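Local coordinates for SusD superfamily protein (Parabacteroides distasonis, PDB 3OTN), which probably binds nutrient glycans at the outer membrane of a gut bacterium, as other members of the SusD family do, at residues 149-153 with 473-479; 288-294 with 434-438; 335-339 with 417-421. All coordinates share one frame. Residue numbers count along the deposited sequence, not the author numbering.

Overall arrangement
Contacts 2 and 3 are neighbours, their centres about 14 Å apart: Phe-291 of contact 2 packs on the turn of contact 3, its CD2 3.2 Å from Tyr-420 OH and its CE2 3.7 Å from Cys-419 CB. Contact 1 lies far off, its centre about 39 Å from that of contact 2 and about 36 Å from that of contact 3, which is on the opposite side of the chain's centre. Along the sequence 335-339 and 417-421 fall between the segments of contact 2, and all four between those of contact 1, which brings the C-terminal tail back to the loop between helices 108-133 and 156-172. An acetate, probably from the crystallisation liquor, binds at contact 2.

Contact 1. Residues 149-153 with 473-479; sequences LQVSR and NPNLTQN
Two irregular segments pack side by side, mainly through polar groups: 149-153, in the loop between helices 108-133 and 156-172, and the C-terminal tail segment 473-479, which follows helix 467-472. They bury 501 Å² in all, with CA atoms closest at Gln-150 and Asn-473 (5.5 Å) and at Ser-152 and Leu-476 (5.3 Å). Gln-150 (phi/psi -76/67) centres an inverse gamma turn; Val-151 to Arg-153 are extended. Opposite, Asn-473 to Leu-476 form a type I beta turn, with Leu-476 N 3.1 Å from Asn-473 O. Asn-473 (chi1 t) serves both segments: its OD1 accepts from Asn-475 N (3.0 Å), an Asx turn, while its ND2 donates to Val-151 O (2.9 Å). Asn-475 (chi1 m) points its ND2 at Gln-150 O (2.9 Å), so two side-chain amides donate to consecutive carbonyls. Gln-150 NE2 is held by the carbonyl of Ala-472. Further on, water takes over: one molecule joins Ser-152 OG (2.8 Å) to Asn-475 O (3.2 Å), another links Arg-153 N (3.0 Å), Asn-475 O (2.5 Å) and Thr-477 N (2.9 Å). Arg-153 (chi1 m, chi2 t, chi3 p) runs along the tail, its CG 3.8 Å from Leu-476 CD2, its NH1 donating to Thr-477 OG1 (3.0 Å) and its NH2 to Asn-479 OD1 (2.7 Å). Arg-153 NE bonds to Asp-135 O, and Asn-479 ND2 to Phe-133 O. An Asx turn overlapping a type I beta turn thus joins the C-terminal tail to a loop in the N-terminal, TPR-related helical part of the SusD fold.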
loop_
_atom_site.group_PDB
_atom_site.type_symbol
_atom_site.label_atom_id
_atom_site.label_comp_id
_atom_site.label_asym_id
_atom_site.label_seq_id
_atom_site.Cartn_x
_atom_site.Cartn_y
_atom_site.Cartn_z
ATOM N N LEU A 149 -3.746 -25.154 -18.326
ATOM C CA LEU A 149 -2.847 -24.268 -17.590
ATOM C C LEU A 149 -2.517 -22.968 -18.336
ATOM O O LEU A 149 -2.132 -21.984 -17.691
ATOM C CB LEU A 149 -1.577 -25.021 -17.139
ATOM C CG LEU A 149 -1.899 -26.160 -16.128
ATOM C CD1 LEU A 149 -0.655 -26.998 -15.778
ATOM C CD2 LEU A 149 -2.572 -25.661 -14.838
ATOM N N GLN A 150 -2.719 -22.953 -19.662
ATOM C CA GLN A 150 -2.677 -21.732 -20.478
ATOM C C GLN A 150 -3.980 -20.933 -20.267
ATOM O O GLN A 150 -4.775 -20.761 -21.169
ATOM C CB GLN A 150 -2.437 -22.058 -21.971
ATOM C CG GLN A 150 -1.142 -22.863 -22.240
ATOM C CD GLN A 150 0.112 -22.003 -22.311
ATOM O OE1 GLN A 150 0.412 -21.467 -23.362
ATOM N NE2 GLN A 150 0.850 -21.888 -21.201
ATOM N N VAL A 151 -4.158 -20.410 -19.051
ATOM C CA VAL A 151 -5.364 -19.637 -18.681
ATOM C C VAL A 151 -5.448 -18.314 -19.453
ATOM O O VAL A 151 -4.466 -17.883 -20.043
ATOM C CB VAL A 151 -5.358 -19.342 -17.169
ATOM C CG1 VAL A 151 -5.452 -20.663 -16.377
ATOM C CG2 VAL A 151 -4.063 -18.587 -16.745
ATOM N N SER A 152 -6.624 -17.690 -19.427
ATOM C CA SER A 152 -6.863 -16.390 -20.017
ATOM C C SER A 152 -7.186 -15.405 -18.918
ATOM O O SER A 152 -7.573 -15.793 -17.821
ATOM C CB SER A 152 -8.037 -16.486 -20.977
ATOM O OG SER A 152 -7.720 -17.438 -21.976
ATOM N N ARG A 153 -7.027 -14.129 -19.225
ATOM C CA ARG A 153 -7.353 -13.068 -18.291
ATOM C C ARG A 153 -8.875 -12.927 -18.258
ATOM O O ARG A 153 -9.506 -12.898 -19.298
ATOM C CB ARG A 153 -6.712 -11.744 -18.728
ATOM C CG ARG A 153 -5.193 -11.822 -18.889
ATOM C CD ARG A 153 -4.677 -10.601 -19.632
ATOM N NE ARG A 153 -4.914 -9.405 -18.867
ATOM C CZ ARG A 153 -4.984 -8.156 -19.333
ATOM N NH1 ARG A 153 -4.890 -7.859 -20.618
ATOM N NH2 ARG A 153 -5.205 -7.178 -18.470
ATOM N N ASN A 473 2.761 -17.994 -21.685
ATOM C CA ASN A 473 1.335 -18.201 -21.882
ATOM C C ASN A 473 0.810 -17.164 -22.877
ATOM O O ASN A 473 0.330 -16.099 -22.470
ATOM C CB ASN A 473 0.592 -18.090 -20.546
ATOM C CG ASN A 473 -0.885 -18.384 -20.681
ATOM O OD1 ASN A 473 -1.336 -18.752 -21.759
ATOM N ND2 ASN A 473 -1.651 -18.206 -19.592
ATOM N N PRO A 474 0.876 -17.477 -24.178
ATOM C CA PRO A 474 0.314 -16.561 -25.149
ATOM C C PRO A 474 -1.210 -16.424 -25.106
ATOM O O PRO A 474 -1.714 -15.627 -25.881
ATOM C CB PRO A 474 0.745 -17.149 -26.508
ATOM C CG PRO A 474 1.196 -18.492 -26.239
ATOM C CD PRO A 474 1.607 -18.578 -24.822
ATOM N N ASN A 475 -1.930 -17.192 -24.273
ATOM C CA ASN A 475 -3.359 -16.899 -24.022
ATOM C C ASN A 475 -3.613 -15.655 -23.162
ATOM O O ASN A 475 -4.753 -15.251 -23.024
ATOM C CB ASN A 475 -4.134 -18.112 -23.445
ATOM C CG ASN A 475 -4.465 -19.158 -24.506
ATOM O OD1 ASN A 475 -4.522 -18.847 -25.682
ATOM N ND2 ASN A 475 -4.670 -20.396 -24.089
ATOM N N LEU A 476 -2.571 -15.077 -22.561
ATOM C CA LEU A 476 -2.690 -13.777 -21.893
ATOM C C LEU A 476 -2.637 -12.639 -22.902
ATOM O O LEU A 476 -1.636 -12.431 -23.587
ATOM C CB LEU A 476 -1.593 -13.573 -20.847
ATOM C CG LEU A 476 -1.420 -14.601 -19.731
ATOM C CD1 LEU A 476 -0.186 -14.257 -18.884
ATOM C CD2 LEU A 476 -2.699 -14.690 -18.830
ATOM N N THR A 477 -3.712 -11.880 -22.992
ATOM C CA THR A 477 -3.693 -10.614 -23.749
ATOM C C THR A 477 -2.843 -9.557 -23.004
ATOM O O THR A 477 -2.385 -9.787 -21.869
ATOM C CB THR A 477 -5.119 -10.069 -23.964
ATOM O OG1 THR A 477 -5.728 -9.818 -22.686
ATOM C CG2 THR A 477 -5.970 -11.082 -24.764
ATOM N N GLN A 478 -2.652 -8.404 -23.649
ATOM C CA GLN A 478 -1.928 -7.281 -23.089
ATOM C C GLN A 478 -2.836 -6.072 -22.903
ATOM O O GLN A 478 -3.838 -5.900 -23.582
ATOM C CB GLN A 478 -0.707 -6.966 -23.950
ATOM C CG GLN A 478 0.198 -5.836 -23.496
ATOM C CD GLN A 478 0.829 -6.067 -22.135
ATOM O OE1 GLN A 478 0.252 -5.693 -21.118
ATOM N NE2 GLN A 478 2.020 -6.663 -22.109
ATOM N N ASN A 479 -2.497 -5.260 -21.917
ATOM C CA ASN A 479 -3.161 -3.998 -21.715
ATOM C C ASN A 479 -2.858 -3.052 -22.862
ATOM O O ASN A 479 -1.751 -3.055 -23.435
ATOM C CB ASN A 479 -2.849 -3.418 -20.323
ATOM C CG ASN A 479 -3.527 -4.209 -19.221
ATOM O OD1 ASN A 479 -4.661 -4.693 -19.405
ATOM N ND2 ASN A 479 -2.858 -4.359 -18.075
HETATM O O HOH W 1 -7.395 -16.150 -24.486
HETATM O O HOH W 2 -5.992 -13.381 -21.901
#

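Contact 2. Residues 288-294 with 434-438; sequences TKEFVES and IRDDK. With ACT (acetate ion), chain I.
Thr-288 opens the first segment as the N-cap of the short helix 289-292: with chi1 p its OG1 accepts from Phe-291 N (3.0 Å). The same hydroxyl gives its proton to a water (2.8 Å) that donates to Asp-437 OD2 (2.5 Å), a bridge between segments that make no direct hydrogen bond. Glu-290 meets Asp-437 with its backbone, Glu-290 O to Asp-437 CB 3.5 Å, and with its own CB, 3.7 Å from Asp-437 OD2. Phe-291 (chi1 t) sets its ring edge toward the carboxylate, CD1 3.8 Å from Asp-437 OD1. Ser-294 comes closest in backbone, its CA 5.4 Å from that of Asp-437, and its CB lies 3.5 Å from Asp-437 O. Its chi1 p turns OG back to donate to Phe-291 O (2.6 Å). A second water donates to Ser-294 OG and Asp-437 OD1 and accepts from Arg-435 NH1, each at 2.8 Å. The long Arg-435 side chain (chi1 to chi3 t) extends to an acetate beside Ser-294, probably from the crystallisation liquor, NH1 and NH2 donating to its O at 3.0 and 3.2 Å; Ser-294 O lies 2.7 Å from that same oxygen. Asp-437 OD1 also forms a salt bridge with Lys-54, and Arg-435 NE one with Asp-412. Only 218 Å² is buried, and the polar link between the segments runs through the two waters. The contact joins the capped helix to the exit of strand 433-435, which pairs antiparallel with 442-444, beside Phe-416 of helix 403-418 and Met-424 of helix 424-431.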
loop_
_atom_site.group_PDB
_atom_site.type_symbol
_atom_site.label_atom_id
_atom_site.label_comp_id
_atom_site.label_asym_id
_atom_site.label_seq_id
_atom_site.Cartn_x
_atom_site.Cartn_y
_atom_site.Cartn_z
ATOM N N THR A 288 9.463 14.894 -4.648
ATOM C CA THR A 288 9.688 16.080 -5.450
ATOM C C THR A 288 9.615 17.313 -4.558
ATOM O O THR A 288 8.826 17.375 -3.610
ATOM C CB THR A 288 8.685 16.235 -6.590
ATOM O OG1 THR A 288 7.363 16.355 -6.051
ATOM C CG2 THR A 288 8.774 15.099 -7.543
ATOM N N LYS A 289 10.448 18.288 -4.883
ATOM C CA LYS A 289 10.378 19.635 -4.305
ATOM C C LYS A 289 8.958 20.217 -4.440
ATOM O O LYS A 289 8.451 20.794 -3.512
ATOM C CB LYS A 289 11.425 20.523 -5.009
ATOM C CG LYS A 289 11.329 22.043 -4.792
ATOM C CD LYS A 289 12.279 22.791 -5.775
ATOM C CE LYS A 289 11.717 24.166 -6.200
ATOM N NZ LYS A 289 11.755 25.185 -5.118
ATOM N N GLU A 290 8.318 20.022 -5.590
ATOM C CA GLU A 290 6.949 20.531 -5.875
ATOM C C GLU A 290 5.861 19.945 -4.967
ATOM O O GLU A 290 4.947 20.660 -4.534
ATOM C CB GLU A 290 6.540 20.282 -7.349
ATOM C CG GLU A 290 7.343 21.065 -8.410
ATOM C CD GLU A 290 8.654 20.378 -8.838
ATOM O OE1 GLU A 290 9.101 19.384 -8.183
ATOM O OE2 GLU A 290 9.237 20.857 -9.821
ATOM N N PHE A 291 5.955 18.649 -4.660
ATOM C CA PHE A 291 5.034 18.056 -3.712
ATOM C C PHE A 291 5.273 18.554 -2.309
ATOM O O PHE A 291 4.315 18.886 -1.598
ATOM C CB PHE A 291 5.074 16.536 -3.729
ATOM C CG PHE A 291 4.081 15.898 -2.786
ATOM C CD1 PHE A 291 2.726 16.160 -2.910
ATOM C CD2 PHE A 291 4.512 15.058 -1.757
ATOM C CE1 PHE A 291 1.794 15.567 -2.040
ATOM C CE2 PHE A 291 3.606 14.472 -0.881
ATOM C CZ PHE A 291 2.235 14.715 -1.026
ATOM N N VAL A 292 6.535 18.594 -1.888
ATOM C CA VAL A 292 6.845 19.041 -0.532
ATOM C C VAL A 292 6.330 20.472 -0.343
ATOM O O VAL A 292 5.702 20.793 0.681
ATOM C CB VAL A 292 8.344 18.914 -0.230
ATOM C CG1 VAL A 292 8.715 19.627 1.091
ATOM C CG2 VAL A 292 8.752 17.417 -0.185
ATOM N N GLU A 293 6.539 21.320 -1.353
ATOM C CA GLU A 293 6.167 22.735 -1.242
ATOM C C GLU A 293 4.656 22.980 -1.439
ATOM O O GLU A 293 4.225 24.103 -1.292
ATOM C CB GLU A 293 7.046 23.575 -2.182
ATOM C CG GLU A 293 8.513 23.471 -1.691
ATOM C CD GLU A 293 9.537 24.242 -2.482
ATOM O OE1 GLU A 293 9.190 24.785 -3.548
ATOM O OE2 GLU A 293 10.697 24.300 -1.990
ATOM N N SER A 294 3.878 21.926 -1.753
ATOM C CA SER A 294 2.407 22.009 -1.911
ATOM C C SER A 294 1.599 21.913 -0.619
ATOM O O SER A 294 0.398 22.184 -0.628
ATOM C CB SER A 294 1.895 20.924 -2.878
ATOM O OG SER A 294 1.879 19.618 -2.331
ATOM N N ILE A 434 -5.768 13.624 -10.668
ATOM C CA ILE A 434 -4.422 13.838 -10.133
ATOM C C ILE A 434 -4.357 15.252 -9.511
ATOM O O ILE A 434 -4.719 16.262 -10.160
ATOM C CB ILE A 434 -3.398 13.730 -11.259
ATOM C CG1 ILE A 434 -3.221 12.250 -11.652
ATOM C CG2 ILE A 434 -2.054 14.354 -10.866
ATOM C CD1 ILE A 434 -2.312 12.047 -12.880
ATOM N N ARG A 435 -3.899 15.323 -8.263
ATOM C CA ARG A 435 -3.725 16.612 -7.615
ATOM C C ARG A 435 -2.520 17.349 -8.234
ATOM O O ARG A 435 -1.412 16.842 -8.233
ATOM C CB ARG A 435 -3.507 16.444 -6.108
ATOM C CG ARG A 435 -3.651 17.734 -5.340
ATOM C CD ARG A 435 -3.287 17.568 -3.865
ATOM N NE ARG A 435 -3.765 18.712 -3.106
ATOM C CZ ARG A 435 -3.141 19.880 -2.993
ATOM N NH1 ARG A 435 -1.958 20.119 -3.584
ATOM N NH2 ARG A 435 -3.711 20.831 -2.272
ATOM N N ASP A 436 -2.756 18.542 -8.764
ATOM C CA ASP A 436 -1.697 19.372 -9.308
ATOM C C ASP A 436 -0.996 20.131 -8.180
ATOM O O ASP A 436 -1.643 20.802 -7.379
ATOM C CB ASP A 436 -2.255 20.383 -10.322
ATOM C CG ASP A 436 -1.155 21.269 -10.914
ATOM O OD1 ASP A 436 -0.260 20.737 -11.590
ATOM O OD2 ASP A 436 -1.198 22.482 -10.679
ATOM N N ASP A 437 0.325 20.045 -8.123
ATOM C CA ASP A 437 1.066 20.559 -6.952
ATOM C C ASP A 437 0.982 22.095 -6.846
ATOM O O ASP A 437 0.824 22.635 -5.753
ATOM C CB ASP A 437 2.520 20.151 -7.031
ATOM C CG ASP A 437 2.712 18.667 -6.956
ATOM O OD1 ASP A 437 1.989 18.031 -6.166
ATOM O OD2 ASP A 437 3.592 18.141 -7.681
ATOM N N LYS A 438 1.072 22.766 -7.986
ATOM C CA LYS A 438 1.122 24.222 -8.028
ATOM C C LYS A 438 -0.228 24.847 -7.646
ATOM O O LYS A 438 -0.277 25.776 -6.850
ATOM C CB LYS A 438 1.557 24.707 -9.430
HETATM C C ACT I . -1.402 24.070 -3.011
HETATM O O ACT I . -1.285 22.860 -2.691
HETATM O OXT ACT I . -0.606 24.453 -3.880
HETATM C CH3 ACT I . -2.410 25.026 -2.436
HETATM O O HOH W 3 5.503 16.521 -8.089
HETATM O O HOH W 4 0.116 18.330 -4.146
#

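Contact 3. Residues 335-339 with 417-421; sequences YIYKF and DLCYE
Lys-338 reaches fully extended (all four chi angles t) from the loop after strand 334-336 to the C-terminal side of helix 403-418. Its NZ donates to Asp-417 O (2.9 Å) and Cys-419 O (2.7 Å) and forms a salt bridge with Glu-421 OE2 (2.7 Å). Glu-421 (chi1 m, chi2 t) extends its carboxylate to this ammonium group, and the same OE2 pairs with Arg-359. Cys-419 and Glu-421 belong to a type II beta turn from Leu-418 to Glu-421, with Glu-421 N 3.3 Å from Leu-418 O and Tyr-420 in left-handed conformation (phi/psi 67/22). A buried lysine thus bonds two backbone carbonyls, Asp-417 O being shared with Tyr-307 OH, and links this RagB/SusD helix to the loop leaving strand 334-336, an outer strand of the antiparallel sheet 329-331, 308-312, 334-336. The apolar half starts at Ile-336, chi1 m with chi2 at 149°, whose CD1 makes a CH-pi contact 3.6 Å from the Tyr-420 ring centroid, 13° off its normal. Tyr-420 (chi1 m) hands its OH to Lys-54 O. Phe-339 (chi1 m) slots in beside, CE2 4.2 Å from Tyr-420 CB and its ring edge toward Glu-421, CZ 3.8 Å from Glu-421 CG.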
loop_
_atom_site.group_PDB
_atom_site.type_symbol
_atom_site.label_atom_id
_atom_site.label_comp_id
_atom_site.label_asym_id
_atom_site.label_seq_id
_atom_site.Cartn_x
_atom_site.Cartn_y
_atom_site.Cartn_z
ATOM N N TYR A 335 14.388 14.872 1.510
ATOM C CA TYR A 335 14.324 13.422 1.521
ATOM C C TYR A 335 13.217 12.969 2.462
ATOM O O TYR A 335 12.838 13.703 3.398
ATOM C CB TYR A 335 15.668 12.855 1.934
ATOM C CG TYR A 335 16.731 13.163 0.912
ATOM C CD1 TYR A 335 16.974 12.279 -0.145
ATOM C CD2 TYR A 335 17.456 14.365 0.955
ATOM C CE1 TYR A 335 17.928 12.576 -1.138
ATOM C CE2 TYR A 335 18.414 14.671 -0.034
ATOM C CZ TYR A 335 18.645 13.768 -1.069
ATOM O OH TYR A 335 19.586 14.040 -2.035
ATOM N N ILE A 336 12.689 11.779 2.197
ATOM C CA ILE A 336 11.665 11.191 3.044
ATOM C C ILE A 336 12.255 10.664 4.344
ATOM O O ILE A 336 13.114 9.795 4.337
ATOM C CB ILE A 336 10.867 10.103 2.319
ATOM C CG1 ILE A 336 10.057 10.741 1.175
ATOM C CG2 ILE A 336 9.909 9.430 3.348
ATOM C CD1 ILE A 336 9.802 9.831 -0.067
ATOM N N TYR A 337 11.774 11.238 5.446
ATOM C CA TYR A 337 12.098 10.862 6.818
ATOM C C TYR A 337 10.990 10.039 7.475
ATOM O O TYR A 337 11.199 9.477 8.554
ATOM C CB TYR A 337 12.294 12.140 7.659
ATOM C CG TYR A 337 13.102 11.990 8.919
ATOM C CD1 TYR A 337 14.455 11.651 8.874
ATOM C CD2 TYR A 337 12.521 12.203 10.185
ATOM C CE1 TYR A 337 15.217 11.537 10.056
ATOM C CE2 TYR A 337 13.291 12.075 11.361
ATOM C CZ TYR A 337 14.628 11.758 11.281
ATOM O OH TYR A 337 15.379 11.639 12.433
ATOM N N LYS A 338 9.837 9.924 6.809
ATOM C CA LYS A 338 8.632 9.257 7.369
ATOM C C LYS A 338 8.884 7.841 7.926
ATOM O O LYS A 338 8.285 7.432 8.938
ATOM C CB LYS A 338 7.566 9.250 6.283
ATOM C CG LYS A 338 6.191 8.916 6.677
ATOM C CD LYS A 338 5.236 9.274 5.535
ATOM C CE LYS A 338 3.874 8.767 5.830
ATOM N NZ LYS A 338 2.842 9.253 4.891
ATOM N N PHE A 339 9.839 7.140 7.327
ATOM C CA PHE A 339 10.142 5.743 7.661
ATOM C C PHE A 339 11.562 5.552 8.197
ATOM O O PHE A 339 12.094 4.476 8.115
ATOM C CB PHE A 339 9.924 4.894 6.413
ATOM C CG PHE A 339 8.595 5.155 5.736
ATOM C CD1 PHE A 339 7.407 4.903 6.408
ATOM C CD2 PHE A 339 8.532 5.660 4.439
ATOM C CE1 PHE A 339 6.170 5.118 5.792
ATOM C CE2 PHE A 339 7.296 5.884 3.820
ATOM C CZ PHE A 339 6.123 5.598 4.502
ATOM N N ASP A 417 -1.218 13.087 4.292
ATOM C CA ASP A 417 -1.009 12.217 5.451
ATOM C C ASP A 417 -0.509 10.830 5.079
ATOM O O ASP A 417 0.301 10.240 5.816
ATOM C CB ASP A 417 -2.286 12.080 6.295
ATOM C CG ASP A 417 -2.018 12.208 7.778
ATOM O OD1 ASP A 417 -1.494 13.280 8.136
ATOM O OD2 ASP A 417 -2.295 11.255 8.563
ATOM N N LEU A 418 -0.999 10.304 3.955
ATOM C CA LEU A 418 -0.616 8.964 3.508
ATOM C C LEU A 418 0.471 8.905 2.415
ATOM O O LEU A 418 0.674 7.862 1.794
ATOM C CB LEU A 418 -1.867 8.207 3.051
ATOM C CG LEU A 418 -3.059 8.295 4.029
ATOM C CD1 LEU A 418 -4.269 7.580 3.431
ATOM C CD2 LEU A 418 -2.666 7.685 5.379
ATOM N N CYS A 419 1.174 10.002 2.160
ATOM C CA CYS A 419 2.151 10.000 1.085
ATOM C C CYS A 419 3.227 8.933 1.262
ATOM O O CYS A 419 3.703 8.716 2.370
ATOM C CB CYS A 419 2.834 11.363 0.946
ATOM S SG CYS A 419 3.553 12.044 2.494
ATOM N N TYR A 420 3.604 8.317 0.139
ATOM C CA TYR A 420 4.677 7.348 0.042
ATOM C C TYR A 420 4.384 6.056 0.774
ATOM O O TYR A 420 5.321 5.327 1.114
ATOM C CB TYR A 420 6.026 7.969 0.453
ATOM C CG TYR A 420 6.252 9.292 -0.302
ATOM C CD1 TYR A 420 6.324 9.306 -1.689
ATOM C CD2 TYR A 420 6.326 10.497 0.365
ATOM C CE1 TYR A 420 6.491 10.499 -2.394
ATOM C CE2 TYR A 420 6.483 11.710 -0.337
ATOM C CZ TYR A 420 6.563 11.689 -1.718
ATOM O OH TYR A 420 6.733 12.857 -2.448
ATOM N N GLU A 421 3.093 5.781 1.001
ATOM C CA GLU A 421 2.613 4.547 1.665
ATOM C C GLU A 421 1.882 3.615 0.707
ATOM O O GLU A 421 1.131 2.734 1.142
ATOM C CB GLU A 421 1.671 4.912 2.831
ATOM C CG GLU A 421 2.311 5.622 3.997
ATOM C CD GLU A 421 1.293 6.007 5.120
ATOM O OE1 GLU A 421 0.490 5.163 5.539
ATOM O OE2 GLU A 421 1.314 7.164 5.568
#